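Local atomic coordinates of DyP-type peroxidase (Thermobifida cellulosilytica, PDB entry 4GS1), a protein that probably uses its haem to reduce hydrogen peroxide while oxidising dyes and other bulky substrates, as in other dye-decolourising peroxidases. Residues A47-H52 / R186-A191; P133-D138 / P353-L358; G239-V244 / S374-V379. One frame throughout, in Å; residues are numbered along the deposited sequence.

Interaction 1. Residues A47-H52 / R186-A191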
loop_
_atom_site.group_PDB
_atom_site.type_symbol
_atom_site.label_atom_id
_atom_site.label_comp_id
_atom_site.label_asym_id
_atom_site.label_seq_id
_atom_site.Cartn_x
_atom_site.Cartn_y
_atom_site.Cartn_z
ATOM N N ALA B 47 -14.967 -8.760 3.788
ATOM C CA ALA B 47 -13.915 -8.335 2.860
ATOM C C ALA B 47 -12.562 -8.251 3.567
ATOM O O ALA B 47 -12.472 -7.703 4.668
ATOM C CB ALA B 47 -14.272 -6.994 2.245
ATOM N N PRO B 48 -11.501 -8.792 2.936
ATOM C CA PRO B 48 -10.157 -8.689 3.518
ATOM C C PRO B 48 -9.663 -7.249 3.516
ATOM O O PRO B 48 -10.192 -6.418 2.774
ATOM C CB PRO B 48 -9.291 -9.529 2.569
ATOM C CG PRO B 48 -10.256 -10.462 1.884
ATOM C CD PRO B 48 -11.533 -9.676 1.757
ATOM N N ALA B 49 -8.649 -6.956 4.325
ATOM C CA ALA B 49 -8.193 -5.578 4.486
ATOM C C ALA B 49 -7.458 -5.011 3.270
ATOM O O ALA B 49 -7.360 -3.793 3.132
ATOM C CB ALA B 49 -7.319 -5.442 5.745
ATOM N N PHE B 50 -6.930 -5.877 2.406
ATOM C CA PHE B 50 -6.142 -5.408 1.252
ATOM C C PHE B 50 -6.674 -5.943 -0.060
ATOM O O PHE B 50 -7.202 -7.060 -0.115
ATOM C CB PHE B 50 -4.663 -5.801 1.424
ATOM C CG PHE B 50 -4.062 -5.260 2.685
ATOM C CD1 PHE B 50 -3.533 -3.979 2.719
ATOM C CD2 PHE B 50 -4.071 -6.014 3.855
ATOM C CE1 PHE B 50 -3.012 -3.460 3.897
ATOM C CE2 PHE B 50 -3.554 -5.498 5.038
ATOM C CZ PHE B 50 -3.022 -4.212 5.050
ATOM N N VAL B 51 -6.522 -5.148 -1.122
ATOM C CA VAL B 51 -6.922 -5.567 -2.466
ATOM C C VAL B 51 -5.895 -5.111 -3.497
ATOM O O VAL B 51 -5.199 -4.121 -3.296
ATOM C CB VAL B 51 -8.324 -5.007 -2.857
ATOM C CG1 VAL B 51 -8.240 -3.517 -3.262
ATOM C CG2 VAL B 51 -8.950 -5.826 -3.990
ATOM N N HIS B 52 -5.781 -5.864 -4.586
ATOM C CA HIS B 52 -5.022 -5.407 -5.749
ATOM C C HIS B 52 -5.901 -5.729 -6.942
ATOM O O HIS B 52 -6.206 -6.896 -7.205
ATOM C CB HIS B 52 -3.659 -6.121 -5.838
ATOM C CG HIS B 52 -2.641 -5.399 -6.672
ATOM N ND1 HIS B 52 -1.277 -5.554 -6.485
ATOM C CD2 HIS B 52 -2.779 -4.531 -7.706
ATOM C CE1 HIS B 52 -0.627 -4.807 -7.357
ATOM N NE2 HIS B 52 -1.512 -4.172 -8.113
ATOM N N ARG B 186 -8.163 -1.244 3.715
ATOM C CA ARG B 186 -9.072 -0.825 4.784
ATOM C C ARG B 186 -8.342 -1.081 6.086
ATOM O O ARG B 186 -7.262 -1.676 6.074
ATOM C CB ARG B 186 -10.335 -1.687 4.782
ATOM C CG ARG B 186 -11.133 -1.618 3.499
ATOM C CD ARG B 186 -12.205 -2.696 3.493
ATOM N NE ARG B 186 -13.167 -2.503 2.406
ATOM C CZ ARG B 186 -14.423 -2.951 2.435
ATOM N NH1 ARG B 186 -14.870 -3.638 3.488
ATOM N NH2 ARG B 186 -15.234 -2.720 1.406
ATOM N N ARG B 187 -8.928 -0.669 7.210
ATOM C CA ARG B 187 -8.352 -1.028 8.505
ATOM C C ARG B 187 -8.301 -2.548 8.653
ATOM O O ARG B 187 -9.206 -3.269 8.210
ATOM C CB ARG B 187 -9.135 -0.400 9.673
ATOM C CG ARG B 187 -10.320 -1.224 10.220
ATOM C CD ARG B 187 -11.478 -1.332 9.242
ATOM N NE ARG B 187 -12.649 -1.952 9.879
ATOM C CZ ARG B 187 -12.808 -3.262 10.048
ATOM N NH1 ARG B 187 -11.871 -4.106 9.629
ATOM N NH2 ARG B 187 -13.908 -3.732 10.641
ATOM N N THR B 188 -7.229 -3.046 9.256
ATOM C CA THR B 188 -7.148 -4.483 9.523
ATOM C C THR B 188 -8.039 -4.877 10.690
ATOM O O THR B 188 -8.277 -4.083 11.611
ATOM C CB THR B 188 -5.709 -4.945 9.820
ATOM O OG1 THR B 188 -5.208 -4.243 10.968
ATOM C CG2 THR B 188 -4.799 -4.695 8.610
ATOM N N ALA B 189 -8.533 -6.109 10.656
ATOM C CA ALA B 189 -9.319 -6.632 11.770
ATOM C C ALA B 189 -8.504 -6.597 13.057
ATOM O O ALA B 189 -9.043 -6.361 14.135
ATOM C CB ALA B 189 -9.772 -8.053 11.468
ATOM N N ALA B 190 -7.201 -6.837 12.942
ATOM C CA ALA B 190 -6.345 -6.925 14.124
ATOM C C ALA B 190 -6.277 -5.605 14.887
ATOM O O ALA B 190 -6.084 -5.593 16.104
ATOM C CB ALA B 190 -4.947 -7.377 13.722
ATOM N N ALA B 191 -6.442 -4.496 14.171
ATOM C CA ALA B 191 -6.357 -3.168 14.783
ATOM C C ALA B 191 -7.727 -2.523 14.971
ATOM O O ALA B 191 -7.824 -1.335 15.272
ATOM C CB ALA B 191 -5.444 -2.259 13.959
HETATM O O HOH W 1 -13.425 -5.000 5.609
#
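Ala49 and Arg186 meet backbone to backbone: the amide N of Arg186 gives its hydrogen to Ala49 O at 2.7 Å. Next to this bond the packing is tight. The methyl CB of Ala49 rests 3.8 Å from Arg187 O and also touches Thr188 CG2, with no longer side chain between them. Thr188 turns CG2 anti to its carbonyl carbon, beside its backbone N, which brings the methyl to 3.9 Å from Phe50 CE2, oblique to the ring. Phe50 also packs on Pro158 of the second subunit, and Thr188 N donates to Asp157 of that subunit, so this end of the contact takes part in the dimer interface.

The partly exposed side is looser and wetter. Arg186 runs extended from CG to NE past Ala47, whose CB lies over one face of the guanidinium, 3.6 Å from NH1. Water 1 sits in plane at the guanidinium edge, accepting from Arg186 NH1 at 2.9 Å and donating to Ala47 O. A long arginine suits this margin, since its NE also reaches Gly321 O and its charge lies against Tyr322 in a cation-pi contact. The whole sits at the end of the neighbouring antiparallel strands 50-58 and 176-185 of a ferredoxin-like sheet, where the chain entering the first meets the chain leaving the second.

Interaction 2. Residues P133-D138 / P353-L358. With HEM (protoporphyrin IX containing Fe), chain F.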
loop_
_atom_site.group_PDB
_atom_site.type_symbol
_atom_site.label_atom_id
_atom_site.label_comp_id
_atom_site.label_asym_id
_atom_site.label_seq_id
_atom_site.Cartn_x
_atom_site.Cartn_y
_atom_site.Cartn_z
ATOM N N PRO B 133 -21.721 4.973 -19.862
ATOM C CA PRO B 133 -21.833 6.278 -20.523
ATOM C C PRO B 133 -20.691 7.177 -20.101
ATOM O O PRO B 133 -20.060 6.913 -19.069
ATOM C CB PRO B 133 -23.135 6.857 -19.951
ATOM C CG PRO B 133 -23.853 5.713 -19.307
ATOM C CD PRO B 133 -22.792 4.748 -18.875
ATOM N N GLU B 134 -20.435 8.226 -20.877
ATOM C CA GLU B 134 -19.580 9.313 -20.418
ATOM C C GLU B 134 -20.412 10.196 -19.502
ATOM O O GLU B 134 -21.608 10.383 -19.735
ATOM C CB GLU B 134 -19.065 10.127 -21.609
ATOM C CG GLU B 134 -18.254 9.306 -22.603
ATOM C CD GLU B 134 -17.706 10.138 -23.747
ATOM O OE1 GLU B 134 -18.182 11.277 -23.949
ATOM O OE2 GLU B 134 -16.793 9.647 -24.443
ATOM N N PHE B 135 -19.794 10.726 -18.451
ATOM C CA PHE B 135 -20.480 11.660 -17.557
ATOM C C PHE B 135 -19.761 13.003 -17.579
ATOM O O PHE B 135 -18.546 13.060 -17.786
ATOM C CB PHE B 135 -20.536 11.108 -16.124
ATOM C CG PHE B 135 -21.202 9.754 -16.020
ATOM C CD1 PHE B 135 -22.589 9.648 -15.954
ATOM C CD2 PHE B 135 -20.445 8.592 -16.003
ATOM C CE1 PHE B 135 -23.201 8.408 -15.867
ATOM C CE2 PHE B 135 -21.052 7.346 -15.919
ATOM C CZ PHE B 135 -22.434 7.256 -15.851
ATOM N N ALA B 136 -20.507 14.088 -17.377
ATOM C CA ALA B 136 -19.953 15.440 -17.473
ATOM C C ALA B 136 -18.783 15.719 -16.516
ATOM O O ALA B 136 -17.891 16.512 -16.815
ATOM C CB ALA B 136 -21.060 16.479 -17.288
ATOM N N THR B 137 -18.791 15.052 -15.370
ATOM C CA THR B 137 -17.751 15.239 -14.365
ATOM C C THR B 137 -16.515 14.368 -14.604
ATOM O O THR B 137 -15.530 14.494 -13.869
ATOM C CB THR B 137 -18.285 14.920 -12.959
ATOM O OG1 THR B 137 -18.879 13.618 -12.971
ATOM C CG2 THR B 137 -19.337 15.945 -12.513
ATOM N N ASP B 138 -16.558 13.483 -15.601
ATOM C CA ASP B 138 -15.432 12.562 -15.840
ATOM C C ASP B 138 -14.126 13.323 -16.032
ATOM O O ASP B 138 -14.103 14.360 -16.698
ATOM C CB ASP B 138 -15.647 11.729 -17.109
ATOM C CG ASP B 138 -16.643 10.594 -16.934
ATOM O OD1 ASP B 138 -17.076 10.311 -15.798
ATOM O OD2 ASP B 138 -16.980 9.964 -17.964
ATOM N N PRO B 353 -27.714 4.548 -13.337
ATOM C CA PRO B 353 -28.675 5.604 -12.993
ATOM C C PRO B 353 -28.281 6.434 -11.777
ATOM O O PRO B 353 -28.577 7.632 -11.737
ATOM C CB PRO B 353 -29.977 4.836 -12.701
ATOM C CG PRO B 353 -29.569 3.406 -12.514
ATOM C CD PRO B 353 -28.342 3.212 -13.345
ATOM N N VAL B 354 -27.654 5.812 -10.790
ATOM C CA VAL B 354 -27.224 6.544 -9.605
ATOM C C VAL B 354 -26.159 7.571 -9.967
ATOM O O VAL B 354 -26.244 8.729 -9.548
ATOM C CB VAL B 354 -26.737 5.589 -8.495
ATOM C CG1 VAL B 354 -26.171 6.383 -7.316
ATOM C CG2 VAL B 354 -27.895 4.686 -8.039
ATOM N N GLN B 355 -25.174 7.164 -10.763
ATOM C CA GLN B 355 -24.127 8.100 -11.184
ATOM C C GLN B 355 -24.739 9.235 -12.009
ATOM O O GLN B 355 -24.351 10.395 -11.857
ATOM C CB GLN B 355 -23.018 7.381 -11.966
ATOM C CG GLN B 355 -21.945 8.311 -12.583
ATOM C CD GLN B 355 -21.000 8.939 -11.564
ATOM O OE1 GLN B 355 -21.162 8.767 -10.352
ATOM N NE2 GLN B 355 -20.010 9.690 -12.056
ATOM N N ARG B 356 -25.706 8.908 -12.866
ATOM C CA ARG B 356 -26.438 9.949 -13.599
ATOM C C ARG B 356 -27.060 10.972 -12.656
ATOM O O ARG B 356 -26.985 12.177 -12.905
ATOM C CB ARG B 356 -27.529 9.340 -14.487
ATOM C CG ARG B 356 -27.002 8.672 -15.735
ATOM C CD ARG B 356 -27.991 8.817 -16.882
ATOM N NE ARG B 356 -27.295 9.101 -18.132
ATOM C CZ ARG B 356 -26.971 8.179 -19.032
ATOM N NH1 ARG B 356 -27.295 6.908 -18.828
ATOM N NH2 ARG B 356 -26.331 8.529 -20.141
ATOM N N SER B 357 -27.682 10.496 -11.578
ATOM C CA SER B 357 -28.268 11.411 -10.593
ATOM C C SER B 357 -27.208 12.275 -9.905
ATOM O O SER B 357 -27.398 13.478 -9.725
ATOM C CB SER B 357 -29.094 10.657 -9.545
ATOM O OG SER B 357 -30.242 10.061 -10.134
ATOM N N LEU B 358 -26.087 11.675 -9.518
ATOM C CA LEU B 358 -25.065 12.447 -8.812
ATOM C C LEU B 358 -24.534 13.562 -9.703
ATOM O O LEU B 358 -24.315 14.689 -9.254
ATOM C CB LEU B 358 -23.917 11.551 -8.344
ATOM C CG LEU B 358 -24.293 10.377 -7.441
ATOM C CD1 LEU B 358 -23.033 9.580 -7.075
ATOM C CD2 LEU B 358 -25.043 10.838 -6.188
HETATM C CHA HEM F . -23.626 6.271 0.337
HETATM C CHB HEM F . -19.173 8.174 0.270
HETATM C CHC HEM F . -19.006 7.739 -4.566
HETATM C CHD HEM F . -23.289 5.444 -4.482
HETATM C C1A HEM F . -22.445 6.845 0.719
HETATM C C2A HEM F . -22.114 7.213 2.074
HETATM C C3A HEM F . -20.882 7.741 2.050
HETATM C C4A HEM F . -20.402 7.712 0.691
HETATM C CMA HEM F . -20.080 8.286 3.257
HETATM C CAA HEM F . -23.050 7.017 3.297
HETATM C CBA HEM F . -22.788 5.686 4.022
HETATM C CGA HEM F . -23.238 4.493 3.224
HETATM O O1A HEM F . -24.478 4.231 3.167
HETATM O O2A HEM F . -22.365 3.787 2.659
HETATM C C1B HEM F . -18.754 8.239 -1.039
HETATM C C2B HEM F . -17.512 8.831 -1.486
HETATM C C3B HEM F . -17.461 8.728 -2.823
HETATM C C4B HEM F . -18.666 8.051 -3.265
HETATM C CMB HEM F . -16.496 9.486 -0.519
HETATM C CAB HEM F . -16.346 9.183 -3.800
HETATM C CBB HEM F . -15.064 9.352 -3.421
HETATM C C1C HEM F . -20.156 7.081 -4.963
HETATM C C2C HEM F . -20.528 6.739 -6.329
HETATM C C3C HEM F . -21.709 6.088 -6.299
HETATM C C4C HEM F . -22.123 6.030 -4.917
HETATM C CMC HEM F . -19.651 7.044 -7.563
HETATM C CAC HEM F . -22.579 5.497 -7.443
HETATM C CBC HEM F . -22.514 5.869 -8.724
HETATM C C1D HEM F . -23.745 5.444 -3.190
HETATM C C2D HEM F . -24.964 4.801 -2.762
HETATM C C3D HEM F . -25.074 5.070 -1.274
HETATM C C4D HEM F . -23.900 5.832 -0.930
HETATM C CMD HEM F . -25.979 4.012 -3.623
HETATM C CAD HEM F . -26.203 4.598 -0.344
HETATM C CBD HEM F . -27.405 5.535 -0.472
HETATM C CGD HEM F . -28.504 5.008 0.426
HETATM O O1D HEM F . -28.608 5.478 1.593
HETATM O O2D HEM F . -29.258 4.097 -0.006
HETATM N NA HEM F . -21.386 7.155 -0.118
HETATM N NB HEM F . -19.440 7.774 -2.150
HETATM N NC HEM F . -21.167 6.647 -4.118
HETATM N ND HEM F . -23.136 6.039 -2.081
HETATM FE FE HEM F . -21.342 6.990 -2.131
HETATM O O HOH W 2 -24.551 10.448 -18.958
#
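The Phe135 ring has Gln355 CG over the centre of one face, Pro133 C farther off and toward the rim on the opposite face, and Arg356 CG and Asp138 OD1 at its edge. The first is a CH-pi contact, CG 3.4 Å from the ring centroid and 8° off the normal. It joins a loop of the N-terminal ferredoxin-like half to helix 351-360, which lines the haem pocket of the C-terminal half. Gln355 holds CG anti to its backbone N (chi1 174°), which carries it over the ring; the bend at chi2 then turns the amide toward the haem, almost perpendicular to the ring. CB and the OE1 end lie in van der Waals contact with the haem's vinyl and methyl carbons, OE1 3.6 Å from HEM CBC, and Val354 and Leu358 add apolar contacts.

At the exposed margin the Arg356 side chain crosses Pro133 at about a right angle, Arg356 NH2 3.6 Å from Pro133 CB, and water 2 links the same NH2, weakly, to Glu134 O. Phe135 begins a type I turn. Asp138, salt-bridged through OD1 to Arg245, accepts from Phe135 N with OD2, 3.0 Å away in a nearly straight bond that comes from above the carboxylate plane.

Interaction 3. Residues G239-V244 / S374-V379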
loop_
_atom_site.group_PDB
_atom_site.type_symbol
_atom_site.label_atom_id
_atom_site.label_comp_id
_atom_site.label_asym_id
_atom_site.label_seq_id
_atom_site.Cartn_x
_atom_site.Cartn_y
_atom_site.Cartn_z
ATOM N N GLY B 239 -24.047 -14.610 -12.704
ATOM C CA GLY B 239 -22.817 -13.850 -12.510
ATOM C C GLY B 239 -23.100 -12.487 -11.899
ATOM O O GLY B 239 -24.232 -12.196 -11.520
ATOM N N SER B 240 -22.083 -11.640 -11.798
ATOM C CA SER B 240 -22.307 -10.280 -11.317
ATOM C C SER B 240 -21.512 -9.345 -12.200
ATOM O O SER B 240 -20.570 -9.784 -12.872
ATOM C CB SER B 240 -21.872 -10.140 -9.860
ATOM O OG SER B 240 -22.256 -8.870 -9.330
ATOM N N TYR B 241 -21.896 -8.072 -12.223
ATOM C CA TYR B 241 -21.116 -7.055 -12.927
ATOM C C TYR B 241 -20.439 -6.115 -11.951
ATOM O O TYR B 241 -21.058 -5.651 -10.989
ATOM C CB TYR B 241 -22.000 -6.250 -13.893
ATOM C CG TYR B 241 -22.516 -7.074 -15.045
ATOM C CD1 TYR B 241 -21.817 -7.139 -16.246
ATOM C CD2 TYR B 241 -23.690 -7.794 -14.934
ATOM C CE1 TYR B 241 -22.286 -7.899 -17.311
ATOM C CE2 TYR B 241 -24.164 -8.565 -15.996
ATOM C CZ TYR B 241 -23.453 -8.605 -17.178
ATOM O OH TYR B 241 -23.917 -9.360 -18.240
ATOM N N LEU B 242 -19.160 -5.850 -12.204
ATOM C CA LEU B 242 -18.360 -4.934 -11.399
ATOM C C LEU B 242 -18.099 -3.639 -12.148
ATOM O O LEU B 242 -17.579 -3.653 -13.263
ATOM C CB LEU B 242 -17.011 -5.580 -11.084
ATOM C CG LEU B 242 -15.944 -4.636 -10.521
ATOM C CD1 LEU B 242 -16.347 -4.127 -9.148
ATOM C CD2 LEU B 242 -14.612 -5.348 -10.441
ATOM N N VAL B 243 -18.456 -2.516 -11.537
ATOM C CA VAL B 243 -17.984 -1.220 -12.010
ATOM C C VAL B 243 -16.890 -0.723 -11.079
ATOM O O VAL B 243 -17.112 -0.569 -9.874
ATOM C CB VAL B 243 -19.118 -0.175 -12.056
ATOM C CG1 VAL B 243 -18.533 1.216 -12.353
ATOM C CG2 VAL B 243 -20.143 -0.563 -13.114
ATOM N N VAL B 244 -15.704 -0.481 -11.633
ATOM C CA VAL B 244 -14.600 0.099 -10.872
ATOM C C VAL B 244 -14.460 1.570 -11.228
ATOM O O VAL B 244 -14.474 1.927 -12.409
ATOM C CB VAL B 244 -13.268 -0.569 -11.254
ATOM C CG1 VAL B 244 -12.124 0.050 -10.453
ATOM C CG2 VAL B 244 -13.325 -2.055 -11.026
ATOM N N SER B 374 -11.826 4.081 -14.782
ATOM C CA SER B 374 -13.150 3.468 -14.874
ATOM C C SER B 374 -13.096 2.182 -15.675
ATOM O O SER B 374 -12.401 2.123 -16.685
ATOM C CB SER B 374 -14.106 4.433 -15.585
ATOM O OG SER B 374 -15.404 3.871 -15.693
ATOM N N ALA B 375 -13.845 1.174 -15.243
ATOM C CA ALA B 375 -13.954 -0.066 -15.996
ATOM C C ALA B 375 -15.207 -0.827 -15.626
ATOM O O ALA B 375 -15.699 -0.735 -14.492
ATOM C CB ALA B 375 -12.731 -0.941 -15.769
ATOM N N LEU B 376 -15.720 -1.587 -16.587
ATOM C CA LEU B 376 -16.814 -2.511 -16.337
ATOM C C LEU B 376 -16.344 -3.918 -16.676
ATOM O O LEU B 376 -15.730 -4.138 -17.728
ATOM C CB LEU B 376 -18.047 -2.132 -17.184
ATOM C CG LEU B 376 -19.214 -3.126 -17.237
ATOM C CD1 LEU B 376 -19.876 -3.296 -15.874
ATOM C CD2 LEU B 376 -20.254 -2.694 -18.277
ATOM N N PHE B 377 -16.612 -4.868 -15.780
ATOM C CA PHE B 377 -16.248 -6.263 -15.995
ATOM C C PHE B 377 -17.384 -7.200 -15.663
ATOM O O PHE B 377 -18.094 -7.011 -14.672
ATOM C CB PHE B 377 -15.032 -6.656 -15.143
ATOM C CG PHE B 377 -13.764 -5.970 -15.551
ATOM C CD1 PHE B 377 -13.107 -6.333 -16.719
ATOM C CD2 PHE B 377 -13.223 -4.964 -14.771
ATOM C CE1 PHE B 377 -11.931 -5.698 -17.100
ATOM C CE2 PHE B 377 -12.045 -4.324 -15.151
ATOM C CZ PHE B 377 -11.403 -4.694 -16.319
ATOM N N ALA B 378 -17.558 -8.210 -16.511
ATOM C CA ALA B 378 -18.509 -9.284 -16.268
ATOM C C ALA B 378 -17.800 -10.373 -15.467
ATOM O O ALA B 378 -16.702 -10.819 -15.825
ATOM C CB ALA B 378 -19.023 -9.850 -17.595
ATOM N N VAL B 379 -18.415 -10.790 -14.368
ATOM C CA VAL B 379 -17.802 -11.777 -13.488
ATOM C C VAL B 379 -18.718 -12.990 -13.404
ATOM O O VAL B 379 -19.681 -13.019 -12.638
ATOM C CB VAL B 379 -17.526 -11.179 -12.095
ATOM C CG1 VAL B 379 -16.973 -12.241 -11.152
ATOM C CG2 VAL B 379 -16.551 -10.013 -12.212
#
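Strands 240-244 and 374-379 run antiparallel, their axes 4.7 Å apart at closest approach and 171° between directions, with paired amides joining Ser240 to Val379, Leu242 to Phe377 and Val244 to Ala375. The bonds are regular: Leu242 N reaches Phe377 O at 2.9 Å. Between these pairs lie the non-hydrogen-bonded pairs Tyr241 with Ala378 and Val243 with Leu376, where CA-H groups lean on carbonyls, as in Val243 CA to Ala375 O at 3.4 Å.

Tyr241, Val243, Leu376 and Ala378 share one face. Tyr241 has CG anti to its carbonyl carbon (chi1 -67°), which lays the ring alongside the neighbouring strand, with CE1 3.8 Å from Ala378 CB; the short alanine lets the ring come this close to the strand. Leu376 sends CD1 back toward the partner strand, 3.5 Å from Leu242 O and 3.9 Å from Val243 CG2, and the same methyl touches Tyr241 CB. An alanine in place of Tyr241 would probably leave a gap beside Ala378 and strip Pro126, Ala128 and Met236 of the ring that packs against them. The other face carries Ser240, Leu242, Val244, Ala375, Phe377 and Val379, mostly branched or aromatic groups suited to a buried sheet. Ser240 can be polar there because its OG is hydrogen-bonded to Val223 O.

In the four-stranded antiparallel sheet of the C-terminal ferredoxin-like half, strand 240-249 is flanked by 334-344 and the outermost strand, 369-379. Leu242 packs on Met341 and Trp343 of strand 334-344. Phe377 and Val379 reach Met150 of strand 149-155, and Val244 and Ala375 touch Trp180 of strand 176-185, packing this face against the other sheet, while Ala378 is joined by backbone bonding to Ile111 of strand 106-111.

How the interactions relate
The three contacts sample both ferredoxin-like halves. Interaction 1 belongs to the N-terminal sheet and interaction 3 to the C-terminal one; both concern a central strand, 50-58 or 240-249, and an outermost strand or the chain leaving it. Interaction 2 links the halves and touches the haem directly, whereas the side chains of Val243 and Arg186 stay about 7 and 10 Å from it. Interactions 2 and 3 are about 7 Å apart at their nearest atoms, and helix 351-360 is followed in the chain by strand 369-379. Arg245, just beyond 239-244, ties them: it salt-bridges Asp138 and binds Ser374. Interactions 1 and 2, with centres 29 Å apart, lie on opposite sides of the chain's centre.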